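Long-range contact in uncharacterized protein SPOA0173 (PDB 3EYT), which is of unknown function but has a thioredoxin-like fold and may act as an oxidoreductase with antioxidant activity: residues Asp125-Arg131 with Leu150-Pro156. Residues are numbered along the deposited sequence; the frame is centred on the assembly and turned at random.
Sequences DKAGDLR and LLGEAAP
An extended lysine reaches two backbone carbonyls where the chain passes from helix to tail: with chi1 m and chi2 to chi4 t, Lys126 hydrogen-bonds through NZ to Leu151 O (3.1 Å) and Glu153 O (2.7 Å). Lys126 lies in a type I turn, Asp125 to Gly128, joining two antiparallel strands as a beta hairpin; Gly128 takes positive phi (91°), and Asp125 OD1 accepts from Asp129 N (2.8 Å). CA atoms pair Asp125 with Leu150 (5.7 Å) and Ala127 with Pro156 (5.9 Å). Arg131, folded m, m, m, bridges two acids: NH1 to Asp125 OD2 (2.8 Å), NH2 to Glu153 OE2 (2.9 Å). Leu150 CD2 lies over one face of the Arg131 guanidinium, 3.5 Å from Arg131 NH1. A water joins Lys126 N (3.0 Å), Leu150 O (2.6 Å) and Glu153 OE1 (3.0 Å). The extended tail brings Pro156 CG to Lys126 O (3.4 Å). The contact thus joins the terminal beta-hairpin and helix of the thioredoxin fold, where Leu150 packs on Val30 of strand 30-36 and Leu123 of strand 120-124.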
ATOM      1  N   ASP C 125     -18.996   5.781 -27.164  1.00 18.66           N
ATOM      2  CA  ASP C 125     -19.087   6.291 -28.530  1.00 19.00           C
ATOM      3  C   ASP C 125     -18.516   7.706 -28.647  1.00 19.47           C
ATOM      4  O   ASP C 125     -18.170   8.311 -27.650  1.00 19.63           O
ATOM      5  CB  ASP C 125     -20.515   6.157 -29.082  1.00 18.78           C
ATOM      6  CG  ASP C 125     -21.525   7.092 -28.416  1.00 21.19           C
ATOM      7  OD1 ASP C 125     -21.150   8.087 -27.742  1.00 20.08           O
ATOM      8  OD2 ASP C 125     -22.742   6.836 -28.605  1.00 22.58           O
ATOM      9  N   LYS C 126     -18.425   8.228 -29.873  1.00 20.57           N
ATOM     10  CA  LYS C 126     -17.899   9.589 -30.135  1.00 21.02           C
ATOM     11  C   LYS C 126     -18.660  10.699 -29.401  1.00 21.18           C
ATOM     12  O   LYS C 126     -18.145  11.802 -29.211  1.00 21.20           O
ATOM     13  CB  LYS C 126     -17.964   9.890 -31.631  1.00 21.02           C
ATOM     14  CG  LYS C 126     -17.187   8.960 -32.475  1.00 21.19           C
ATOM     15  CD  LYS C 126     -17.152   9.493 -33.896  1.00 20.08           C
ATOM     16  CE  LYS C 126     -16.619   8.425 -34.779  1.00 20.25           C
ATOM     17  NZ  LYS C 126     -16.620   8.845 -36.196  1.00 20.84           N
ATOM     18  N   ALA C 127     -19.897  10.414 -29.011  1.00 22.01           N
ATOM     19  CA  ALA C 127     -20.720  11.404 -28.312  1.00 22.54           C
ATOM     20  C   ALA C 127     -20.610  11.326 -26.785  1.00 22.52           C
ATOM     21  O   ALA C 127     -21.262  12.098 -26.097  1.00 23.38           O
ATOM     22  CB  ALA C 127     -22.182  11.299 -28.766  1.00 22.51           C
ATOM     23  N   GLY C 128     -19.808  10.390 -26.263  1.00 22.36           N
ATOM     24  CA  GLY C 128     -19.620  10.241 -24.820  1.00 21.39           C
ATOM     25  C   GLY C 128     -20.587   9.281 -24.153  1.00 21.50           C
ATOM     26  O   GLY C 128     -20.624   9.172 -22.917  1.00 21.66           O
ATOM     27  N   ASP C 129     -21.372   8.560 -24.943  1.00 21.37           N
ATOM     28  CA  ASP C 129     -22.300   7.581 -24.373  1.00 21.26           C
ATOM     29  C   ASP C 129     -21.706   6.190 -24.278  1.00 20.14           C
ATOM     30  O   ASP C 129     -21.008   5.728 -25.194  1.00 20.12           O
ATOM     31  CB  ASP C 129     -23.598   7.508 -25.196  1.00 22.03           C
ATOM     32  CG  ASP C 129     -24.433   8.789 -25.093  1.00 23.67           C
ATOM     33  OD1 ASP C 129     -24.405   9.481 -24.037  1.00 22.84           O
ATOM     34  OD2 ASP C 129     -25.113   9.097 -26.089  1.00 25.96           O
ATOM     35  N   LEU C 130     -22.012   5.509 -23.174  1.00 19.82           N
ATOM     36  CA  LEU C 130     -21.666   4.104 -23.021  1.00 19.23           C
ATOM     37  C   LEU C 130     -22.499   3.237 -23.970  1.00 19.69           C
ATOM     38  O   LEU C 130     -23.731   3.334 -23.993  1.00 20.16           O
ATOM     39  CB  LEU C 130     -21.871   3.658 -21.575  1.00 18.51           C
ATOM     40  CG  LEU C 130     -21.479   2.212 -21.272  1.00 18.19           C
ATOM     41  CD1 LEU C 130     -19.972   2.005 -21.389  1.00 18.16           C
ATOM     42  CD2 LEU C 130     -21.936   1.856 -19.875  1.00 18.38           C
ATOM     43  N   ARG C 131     -21.832   2.370 -24.728  1.00 19.32           N
ATOM     44  CA  ARG C 131     -22.494   1.594 -25.761  1.00 19.75           C
ATOM     45  C   ARG C 131     -22.258   0.093 -25.626  1.00 20.32           C
ATOM     46  O   ARG C 131     -23.011  -0.698 -26.177  1.00 21.02           O
ATOM     47  CB  ARG C 131     -22.040   2.071 -27.145  1.00 20.06           C
ATOM     48  CG  ARG C 131     -22.393   3.514 -27.427  1.00 21.44           C
ATOM     49  CD  ARG C 131     -23.897   3.675 -27.713  1.00 21.14           C
ATOM     50  NE  ARG C 131     -24.246   3.006 -28.972  1.00 22.44           N
ATOM     51  CZ  ARG C 131     -24.079   3.550 -30.176  1.00 20.02           C
ATOM     52  NH1 ARG C 131     -23.581   4.769 -30.300  1.00 16.38           N
ATOM     53  NH2 ARG C 131     -24.421   2.880 -31.264  1.00 19.22           N
ATOM     54  N   LEU C 150     -19.197   2.061 -34.142  1.00 18.65           N
ATOM     55  CA  LEU C 150     -19.018   3.336 -33.444  1.00 18.98           C
ATOM     56  C   LEU C 150     -18.162   4.311 -34.258  1.00 19.24           C
ATOM     57  O   LEU C 150     -18.472   5.523 -34.336  1.00 19.64           O
ATOM     58  CB  LEU C 150     -18.420   3.094 -32.048  1.00 18.28           C
ATOM     59  CG  LEU C 150     -19.281   2.285 -31.071  1.00 18.64           C
ATOM     60  CD1 LEU C 150     -18.683   2.295 -29.657  1.00 15.33           C
ATOM     61  CD2 LEU C 150     -20.691   2.867 -31.046  1.00 17.45           C
ATOM     62  N   LEU C 151     -17.101   3.792 -34.876  1.00 19.22           N
ATOM     63  CA  LEU C 151     -16.277   4.597 -35.784  1.00 20.15           C
ATOM     64  C   LEU C 151     -17.057   5.034 -37.026  1.00 20.76           C
ATOM     65  O   LEU C 151     -16.770   6.090 -37.596  1.00 21.52           O
ATOM     66  CB  LEU C 151     -15.015   3.845 -36.218  1.00 20.05           C
ATOM     67  CG  LEU C 151     -13.936   3.647 -35.155  1.00 20.53           C
ATOM     68  CD1 LEU C 151     -12.798   2.845 -35.756  1.00 18.95           C
ATOM     69  CD2 LEU C 151     -13.440   5.004 -34.634  1.00 19.67           C
ATOM     70  N   GLY C 152     -18.049   4.237 -37.418  1.00 21.27           N
ATOM     71  CA  GLY C 152     -18.903   4.551 -38.577  1.00 22.81           C
ATOM     72  C   GLY C 152     -19.865   5.713 -38.364  1.00 23.93           C
ATOM     73  O   GLY C 152     -20.381   6.283 -39.329  1.00 23.54           O
ATOM     74  N   GLU C 153     -20.104   6.061 -37.102  1.00 24.86           N
ATOM     75  CA  GLU C 153     -21.047   7.115 -36.731  1.00 26.09           C
ATOM     76  C   GLU C 153     -20.455   8.511 -36.931  1.00 27.37           C
ATOM     77  O   GLU C 153     -19.243   8.711 -36.816  1.00 27.29           O
ATOM     78  CB  GLU C 153     -21.512   6.926 -35.284  1.00 25.88           C
ATOM     79  CG  GLU C 153     -22.336   5.667 -35.084  1.00 26.05           C
ATOM     80  CD  GLU C 153     -22.876   5.466 -33.663  1.00 28.68           C
ATOM     81  OE1 GLU C 153     -22.374   6.076 -32.676  1.00 28.34           O
ATOM     82  OE2 GLU C 153     -23.830   4.663 -33.538  1.00 27.61           O
ATOM     83  N   ALA C 154     -21.329   9.470 -37.222  1.00 29.02           N
ATOM     84  CA  ALA C 154     -20.937  10.844 -37.510  1.00 30.87           C
ATOM     85  C   ALA C 154     -20.399  11.484 -36.252  1.00 32.32           C
ATOM     86  O   ALA C 154     -20.877  11.188 -35.146  1.00 33.03           O
ATOM     87  CB  ALA C 154     -22.118  11.637 -38.025  1.00 30.51           C
ATOM     88  N   ALA C 155     -19.396  12.345 -36.427  1.00 33.81           N
ATOM     89  CA  ALA C 155     -18.800  13.117 -35.339  1.00 35.40           C
ATOM     90  C   ALA C 155     -19.867  14.009 -34.689  1.00 36.33           C
ATOM     91  O   ALA C 155     -20.843  14.367 -35.343  1.00 36.42           O
ATOM     92  CB  ALA C 155     -17.657  13.965 -35.875  1.00 35.52           C
ATOM     93  N   PRO C 156     -19.703  14.343 -33.396  1.00 36.95           N
ATOM     94  CA  PRO C 156     -20.619  15.295 -32.751  1.00 37.62           C
ATOM     95  C   PRO C 156     -20.157  16.746 -32.949  1.00 37.97           C
ATOM     96  O   PRO C 156     -19.092  16.971 -33.536  1.00 38.26           O
ATOM     97  CB  PRO C 156     -20.516  14.916 -31.272  1.00 37.51           C
ATOM     98  CG  PRO C 156     -19.088  14.463 -31.130  1.00 37.17           C
ATOM     99  CD  PRO C 156     -18.697  13.821 -32.449  1.00 37.25           C
TER
HETATM  100  O   HOH W   1     -19.500   6.776 -32.288  1.00 20.60           O